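Local coordinates for protein phosphothreonine lyase ospF (Shigella flexneri, PDB 3I0U) that probably removes phosphate irreversibly from phosphothreonine by beta-elimination, acting as a secreted type III effector on host MAP kinases, at residues G172-P175 / V179-E182; N163-K168 / W184-Y189. All coordinates share one frame; numbering follows the deposited sequence.

Interaction 1: residues G172-P175 / V179-E182; sequences GEYP and VRPE
Tyr-174 and Arg-180 form an off-centre cation-pi stack across a short stretch of irregular chain. The tight part is the phenol ring against the arginine from CD outward. Arg-180 CD sits almost centrally over one face, 3.7 Å from the centroid of the Tyr-174 ring and 9° off its normal, a CH-pi contact. From there the guanidinium reaches over the CZ-CE2 side of the ring, nearly parallel to it with the planes 17° apart. NH2 of Arg-180 comes to 3.4 Å from CE2 of Tyr-174, and CZ of Arg-180 lies 4.2 Å from the ring centroid. A bend at chi3 (-86°) lays the guanidinium along the ring although the two side chains cross at about a right angle. The Tyr-174 hydroxyl bonds to the carbonyl of Lys-185 and Arg-180 NE to that of Trp-184, which helps to hold the stack. The opposite ring face is met over its centre by Gly-172 O, 4.1 Å above the plane.

The outer side is looser. Exposed Glu-182 approaches the arginine with OE2 3.5 Å from NH1 of Arg-180, but no N-H points at the carboxylate oxygen, which sits off the guanidinium's plane, and only charge attraction links them. The contact is a surface one, in the long loop between helix 147-166 and strand 187-191. Gly-172 is tied by its backbone to Ser-85, just beyond strand 80-84, Arg-180 packs on Ser-188 of strand 187-191, and Pro-181 rests on helix 211-217.

Interaction 2: residues N163-K168 / W184-Y189; sequences NLLRSK and WKYVSY
Leu-164 and Leu-165, at the C-terminal end of helix 147-166, pack against Tyr-186 just ahead of strand 187-191, and the helix closes in a Schellman motif. The apolar contact centres on the Tyr-186 ring. Leu-164 CB stands over the middle of one face, 3.5 Å from the ring centroid and 15° off the normal, in a CH-pi contact, while CD2 of Leu-164 reaches back to 3.6 Å from CG of Tyr-186, following the ring from its centre to its root. At the outer end Leu-165 CA lies 3.4 Å from the Tyr-186 OH, and its side chain touches the ring through CB, 4.1 Å from CE2 of Tyr-186. With CG of Leu-165 anti to the backbone N (chi1 175°), its CD1 extends to 4.3 Å from CE of Lys-185 at the exposed border. Leu-164 also meets Ile-97 and Leu-98 of helix 91-102 and Ile-84 of strand 80-84.

No hydrogen bond joins the two segments directly; polar groups of 184-189 bond instead to residues flanking 163-168. The Tyr-186 hydroxyl bonds to the carbonyl of Ile-169, next to Lys-168 in the turn after the helix, tying the far end of the ring to that turn. Glu-161 receives the backbone N-H groups of Lys-185, Tyr-186 and Val-187 on its carboxylate.

Within the helix end, Lys-168 takes positive phi as the C-prime residue: its N bonds to Leu-165 O at 3.0 Å, and Ile-169 N turns back to Leu-164 O. Beside this turn, Ser-167 OG donates to Asn-163 O at 3.2 Å, with a C=O...OG angle of 169°.

In the fold
Interaction 1 lies at the surface, with both touching residues partly exposed, whereas interaction 2 is partly buried and pairs buried Leu-164 and Tyr-186 with an exposed border. Both use a CH-pi contact on a tyrosine face, but only the first adds a charged guanidinium; the second is otherwise aliphatic. Interaction 2 joins helix 147-166 to the residues leading into strand 187-191, an outermost strand of the antiparallel sheet; interaction 1 folds up the loop that connects these same two elements. They meet directly: Val-179 O lies 2.7 Å from Tyr-189 N, a probable hydrogen bond, alongside the link from the Tyr-174 hydroxyl to Lys-185.

Interaction 1: residues G172-P175 / V179-E182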
ATOM      1  N   GLY A 172       9.264   5.757 -10.735  1.00 70.38           N
ATOM      2  CA  GLY A 172       9.963   6.934 -10.262  1.00 70.14           C
ATOM      3  C   GLY A 172      11.140   6.498  -9.442  1.00 70.41           C
ATOM      4  O   GLY A 172      11.679   5.420  -9.636  1.00 70.25           O
ATOM      5  N   GLU A 173      11.561   7.349  -8.522  1.00 70.90           N
ATOM      6  CA  GLU A 173      12.772   7.085  -7.754  1.00 71.05           C
ATOM      7  C   GLU A 173      12.417   6.605  -6.346  1.00 71.02           C
ATOM      8  O   GLU A 173      11.816   7.331  -5.580  1.00 71.64           O
ATOM      9  CB  GLU A 173      13.592   8.366  -7.710  1.00 70.93           C
ATOM     10  CG  GLU A 173      14.738   8.375  -6.734  1.00 72.45           C
ATOM     11  CD  GLU A 173      15.735   9.470  -7.053  1.00 75.24           C
ATOM     12  OE1 GLU A 173      16.947   9.161  -7.101  1.00 75.77           O
ATOM     13  OE2 GLU A 173      15.311  10.641  -7.273  1.00 76.11           O
ATOM     14  N   TYR A 174      12.797   5.387  -6.002  1.00 71.23           N
ATOM     15  CA  TYR A 174      12.468   4.786  -4.700  1.00 71.13           C
ATOM     16  C   TYR A 174      13.293   5.475  -3.659  1.00 70.73           C
ATOM     17  O   TYR A 174      14.404   5.913  -3.969  1.00 70.71           O
ATOM     18  CB  TYR A 174      12.813   3.293  -4.682  1.00 70.92           C
ATOM     19  CG  TYR A 174      12.614   2.634  -6.013  1.00 71.98           C
ATOM     20  CD1 TYR A 174      11.328   2.241  -6.434  1.00 73.80           C
ATOM     21  CD2 TYR A 174      13.701   2.420  -6.890  1.00 71.29           C
ATOM     22  CE1 TYR A 174      11.116   1.653  -7.685  1.00 72.10           C
ATOM     23  CE2 TYR A 174      13.498   1.823  -8.148  1.00 71.66           C
ATOM     24  CZ  TYR A 174      12.199   1.443  -8.534  1.00 71.81           C
ATOM     25  OH  TYR A 174      11.972   0.834  -9.753  1.00 72.73           O
ATOM     26  N   PRO A 175      12.758   5.593  -2.434  1.00 70.55           N
ATOM     27  CA  PRO A 175      13.597   6.163  -1.383  1.00 70.07           C
ATOM     28  C   PRO A 175      14.723   5.208  -1.016  1.00 70.30           C
ATOM     29  O   PRO A 175      14.515   3.998  -0.929  1.00 70.31           O
ATOM     30  CB  PRO A 175      12.647   6.343  -0.204  1.00 69.58           C
ATOM     31  CG  PRO A 175      11.279   6.022  -0.711  1.00 70.56           C
ATOM     32  CD  PRO A 175      11.418   5.216  -1.942  1.00 70.62           C
ATOM     33  N   VAL A 179      13.559  -1.104   0.796  1.00 71.03           N
ATOM     34  CA  VAL A 179      14.025  -2.320   0.113  1.00 70.81           C
ATOM     35  C   VAL A 179      12.960  -2.853  -0.837  1.00 70.81           C
ATOM     36  O   VAL A 179      11.758  -2.646  -0.639  1.00 70.71           O
ATOM     37  CB  VAL A 179      14.530  -3.459   1.085  1.00 70.79           C
ATOM     38  CG1 VAL A 179      15.699  -2.978   1.925  1.00 70.80           C
ATOM     39  CG2 VAL A 179      13.419  -4.024   1.984  1.00 70.27           C
ATOM     40  N   ARG A 180      13.418  -3.516  -1.883  1.00 70.71           N
ATOM     41  CA  ARG A 180      12.538  -4.148  -2.853  1.00 70.89           C
ATOM     42  C   ARG A 180      13.294  -5.276  -3.519  1.00 70.78           C
ATOM     43  O   ARG A 180      14.513  -5.198  -3.672  1.00 70.31           O
ATOM     44  CB  ARG A 180      12.023  -3.160  -3.913  1.00 70.52           C
ATOM     45  CG  ARG A 180      13.032  -2.163  -4.455  1.00 70.77           C
ATOM     46  CD  ARG A 180      12.415  -1.276  -5.591  1.00 71.53           C
ATOM     47  NE  ARG A 180      12.555  -1.979  -6.859  1.00 73.70           N
ATOM     48  CZ  ARG A 180      13.655  -1.952  -7.629  1.00 75.59           C
ATOM     49  NH1 ARG A 180      13.720  -2.672  -8.758  1.00 73.94           N
ATOM     50  NH2 ARG A 180      14.694  -1.194  -7.292  1.00 74.78           N
ATOM     51  N   PRO A 181      12.573  -6.335  -3.927  1.00 71.14           N
ATOM     52  CA  PRO A 181      13.213  -7.299  -4.807  1.00 71.15           C
ATOM     53  C   PRO A 181      13.256  -6.748  -6.225  1.00 71.81           C
ATOM     54  O   PRO A 181      12.575  -5.736  -6.550  1.00 72.06           O
ATOM     55  CB  PRO A 181      12.283  -8.500  -4.727  1.00 70.79           C
ATOM     56  CG  PRO A 181      10.950  -7.904  -4.526  1.00 71.35           C
ATOM     57  CD  PRO A 181      11.182  -6.721  -3.629  1.00 71.31           C
ATOM     58  N   GLU A 182      14.035  -7.406  -7.075  1.00 72.33           N
ATOM     59  CA  GLU A 182      14.267  -6.887  -8.423  1.00 72.85           C
ATOM     60  C   GLU A 182      13.014  -6.980  -9.303  1.00 72.92           C
ATOM     61  O   GLU A 182      12.842  -6.179 -10.220  1.00 72.98           O
ATOM     62  CB  GLU A 182      15.522  -7.531  -9.067  1.00 73.00           C
ATOM     63  CG  GLU A 182      16.413  -6.535  -9.881  1.00 73.91           C
ATOM     64  CD  GLU A 182      17.202  -5.508  -9.017  1.00 74.46           C
ATOM     65  OE1 GLU A 182      18.458  -5.581  -9.006  1.00 74.10           O
ATOM     66  OE2 GLU A 182      16.582  -4.619  -8.376  1.00 74.11           O
TER

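Interaction 2: residues N163-K168 / W184-Y189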
ATOM      1  N   ASN A 163      -0.808  -3.965 -12.804  1.00 71.48           N
ATOM      2  CA  ASN A 163      -1.626  -2.961 -13.449  1.00 71.21           C
ATOM      3  C   ASN A 163      -0.813  -1.792 -13.956  1.00 71.34           C
ATOM      4  O   ASN A 163      -1.121  -1.240 -15.012  1.00 71.88           O
ATOM      5  CB  ASN A 163      -2.689  -2.435 -12.492  1.00 71.13           C
ATOM      6  CG  ASN A 163      -3.938  -3.272 -12.498  1.00 71.29           C
ATOM      7  OD1 ASN A 163      -4.050  -4.262 -11.786  1.00 72.84           O
ATOM      8  ND2 ASN A 163      -4.878  -2.886 -13.294  1.00 70.38           N
ATOM      9  N   LEU A 164       0.209  -1.395 -13.199  1.00 71.04           N
ATOM     10  CA  LEU A 164       1.112  -0.327 -13.621  1.00 70.45           C
ATOM     11  C   LEU A 164       1.941  -0.747 -14.790  1.00 70.10           C
ATOM     12  O   LEU A 164       2.055  -0.007 -15.739  1.00 70.05           O
ATOM     13  CB  LEU A 164       2.039   0.044 -12.490  1.00 70.71           C
ATOM     14  CG  LEU A 164       1.815   1.249 -11.576  1.00 71.04           C
ATOM     15  CD1 LEU A 164       0.481   2.000 -11.786  1.00 70.60           C
ATOM     16  CD2 LEU A 164       2.025   0.817 -10.163  1.00 69.35           C
ATOM     17  N   LEU A 165       2.493  -1.960 -14.737  1.00 70.04           N
ATOM     18  CA  LEU A 165       3.360  -2.444 -15.815  1.00 69.73           C
ATOM     19  C   LEU A 165       2.602  -2.567 -17.137  1.00 69.51           C
ATOM     20  O   LEU A 165       3.114  -2.258 -18.209  1.00 69.73           O
ATOM     21  CB  LEU A 165       4.072  -3.753 -15.406  1.00 69.95           C
ATOM     22  CG  LEU A 165       4.935  -4.504 -16.437  1.00 70.52           C
ATOM     23  CD1 LEU A 165       6.129  -3.605 -16.844  1.00 71.02           C
ATOM     24  CD2 LEU A 165       5.408  -5.880 -15.934  1.00 68.87           C
ATOM     25  N   ARG A 166       1.348  -2.956 -17.062  1.00 69.29           N
ATOM     26  CA  ARG A 166       0.664  -3.254 -18.275  1.00 69.97           C
ATOM     27  C   ARG A 166       0.028  -2.047 -18.907  1.00 69.71           C
ATOM     28  O   ARG A 166      -0.292  -2.024 -20.071  1.00 69.82           O
ATOM     29  CB  ARG A 166      -0.219  -4.485 -18.095  1.00 70.29           C
ATOM     30  CG  ARG A 166       0.727  -5.761 -17.802  1.00 71.52           C
ATOM     31  CD  ARG A 166       0.020  -7.019 -17.305  1.00 71.91           C
ATOM     32  NE  ARG A 166      -0.999  -6.722 -16.287  1.00 75.67           N
ATOM     33  CZ  ARG A 166      -2.311  -7.025 -16.361  1.00 76.12           C
ATOM     34  NH1 ARG A 166      -2.813  -7.697 -17.413  1.00 72.53           N
ATOM     35  NH2 ARG A 166      -3.123  -6.665 -15.342  1.00 75.23           N
ATOM     36  N   SER A 167      -0.084  -0.983 -18.146  1.00 70.20           N
ATOM     37  CA  SER A 167      -0.359   0.317 -18.753  1.00 70.42           C
ATOM     38  C   SER A 167       0.931   1.083 -19.075  1.00 70.61           C
ATOM     39  O   SER A 167       0.873   2.245 -19.467  1.00 70.93           O
ATOM     40  CB  SER A 167      -1.263   1.165 -17.873  1.00 70.74           C
ATOM     41  OG  SER A 167      -2.391   0.421 -17.391  1.00 72.28           O
ATOM     42  N   LYS A 168       2.082   0.408 -18.949  1.00 70.65           N
ATOM     43  CA  LYS A 168       3.424   0.933 -19.285  1.00 70.10           C
ATOM     44  C   LYS A 168       3.765   2.242 -18.592  1.00 69.78           C
ATOM     45  O   LYS A 168       4.314   3.106 -19.164  1.00 69.54           O
ATOM     46  CB  LYS A 168       3.655   0.966 -20.796  1.00 69.72           C
ATOM     47  CG  LYS A 168       4.000  -0.413 -21.334  1.00 70.40           C
ATOM     48  CD  LYS A 168       4.200  -0.558 -22.833  1.00 70.02           C
ATOM     49  CE  LYS A 168       3.892  -2.040 -23.216  1.00 72.03           C
ATOM     50  NZ  LYS A 168       3.835  -2.363 -24.694  1.00 71.72           N
ATOM     51  N   TRP A 184      10.042  -6.143  -8.303  1.00 72.95           N
ATOM     52  CA  TRP A 184       9.132  -5.021  -8.080  1.00 71.90           C
ATOM     53  C   TRP A 184       9.696  -3.849  -8.803  1.00 71.76           C
ATOM     54  O   TRP A 184      10.857  -3.481  -8.600  1.00 71.46           O
ATOM     55  CB  TRP A 184       8.941  -4.660  -6.632  1.00 71.89           C
ATOM     56  CG  TRP A 184       8.337  -5.696  -5.779  1.00 72.98           C
ATOM     57  CD1 TRP A 184       7.838  -6.942  -6.157  1.00 73.09           C
ATOM     58  CD2 TRP A 184       8.134  -5.600  -4.377  1.00 73.16           C
ATOM     59  NE1 TRP A 184       7.376  -7.614  -5.066  1.00 72.57           N
ATOM     60  CE2 TRP A 184       7.541  -6.824  -3.955  1.00 72.50           C
ATOM     61  CE3 TRP A 184       8.421  -4.609  -3.418  1.00 73.45           C
ATOM     62  CZ2 TRP A 184       7.220  -7.077  -2.612  1.00 72.85           C
ATOM     63  CZ3 TRP A 184       8.116  -4.867  -2.082  1.00 73.45           C
ATOM     64  CH2 TRP A 184       7.517  -6.092  -1.694  1.00 73.16           C
ATOM     65  N   LYS A 185       8.872  -3.274  -9.675  1.00 71.50           N
ATOM     66  CA  LYS A 185       9.298  -2.146 -10.494  1.00 71.35           C
ATOM     67  C   LYS A 185       8.793  -0.812  -9.948  1.00 70.61           C
ATOM     68  O   LYS A 185       9.402   0.230 -10.195  1.00 70.38           O
ATOM     69  CB  LYS A 185       8.981  -2.380 -11.974  1.00 70.74           C
ATOM     70  CG  LYS A 185       9.925  -3.470 -12.602  1.00 72.24           C
ATOM     71  CD  LYS A 185       9.677  -3.833 -14.108  1.00 73.77           C
ATOM     72  CE  LYS A 185       9.945  -2.605 -15.077  1.00 75.45           C
ATOM     73  NZ  LYS A 185      10.484  -2.997 -16.432  1.00 73.23           N
ATOM     74  N   TYR A 186       7.733  -0.864  -9.144  1.00 70.26           N
ATOM     75  CA  TYR A 186       7.089   0.339  -8.625  1.00 69.94           C
ATOM     76  C   TYR A 186       7.021   0.327  -7.092  1.00 70.42           C
ATOM     77  O   TYR A 186       7.183   1.369  -6.458  1.00 70.90           O
ATOM     78  CB  TYR A 186       5.677   0.473  -9.198  1.00 69.49           C
ATOM     79  CG  TYR A 186       5.596   0.369 -10.701  1.00 69.09           C
ATOM     80  CD1 TYR A 186       5.732   1.496 -11.488  1.00 68.43           C
ATOM     81  CD2 TYR A 186       5.382  -0.880 -11.346  1.00 69.44           C
ATOM     82  CE1 TYR A 186       5.675   1.421 -12.861  1.00 69.46           C
ATOM     83  CE2 TYR A 186       5.328  -0.968 -12.726  1.00 69.51           C
ATOM     84  CZ  TYR A 186       5.459   0.195 -13.481  1.00 69.61           C
ATOM     85  OH  TYR A 186       5.386   0.132 -14.852  1.00 67.62           O
ATOM     86  N   VAL A 187       6.800  -0.849  -6.497  1.00 70.24           N
ATOM     87  CA  VAL A 187       6.578  -0.963  -5.046  1.00 69.83           C
ATOM     88  C   VAL A 187       7.900  -1.099  -4.271  1.00 70.16           C
ATOM     89  O   VAL A 187       8.858  -1.687  -4.775  1.00 70.69           O
ATOM     90  CB  VAL A 187       5.539  -2.103  -4.757  1.00 69.79           C
ATOM     91  CG1 VAL A 187       5.250  -2.329  -3.253  1.00 68.21           C
ATOM     92  CG2 VAL A 187       4.251  -1.777  -5.456  1.00 69.43           C
ATOM     93  N   SER A 188       7.979  -0.507  -3.081  1.00 70.09           N
ATOM     94  CA  SER A 188       9.131  -0.728  -2.212  1.00 70.61           C
ATOM     95  C   SER A 188       8.703  -0.763  -0.756  1.00 70.87           C
ATOM     96  O   SER A 188       7.630  -0.295  -0.436  1.00 71.68           O
ATOM     97  CB  SER A 188      10.241   0.283  -2.465  1.00 70.20           C
ATOM     98  OG  SER A 188       9.795   1.583  -2.185  1.00 71.67           O
ATOM     99  N   TYR A 189       9.521  -1.350   0.112  1.00 70.78           N
ATOM    100  CA  TYR A 189       9.129  -1.575   1.491  1.00 70.47           C
ATOM    101  C   TYR A 189       9.999  -0.841   2.516  1.00 70.83           C
ATOM    102  O   TYR A 189      11.230  -0.774   2.372  1.00 70.28           O
ATOM    103  CB  TYR A 189       9.146  -3.081   1.799  1.00 69.83           C
ATOM    104  CG  TYR A 189       9.089  -3.434   3.280  1.00 68.91           C
ATOM    105  CD1 TYR A 189       7.884  -3.369   4.001  1.00 68.66           C
ATOM    106  CD2 TYR A 189      10.256  -3.835   3.967  1.00 68.95           C
ATOM    107  CE1 TYR A 189       7.843  -3.698   5.382  1.00 68.70           C
ATOM    108  CE2 TYR A 189      10.229  -4.161   5.342  1.00 69.03           C
ATOM    109  CZ  TYR A 189       9.026  -4.096   6.036  1.00 69.24           C
ATOM    110  OH  TYR A 189       9.035  -4.412   7.367  1.00 68.67           O
TER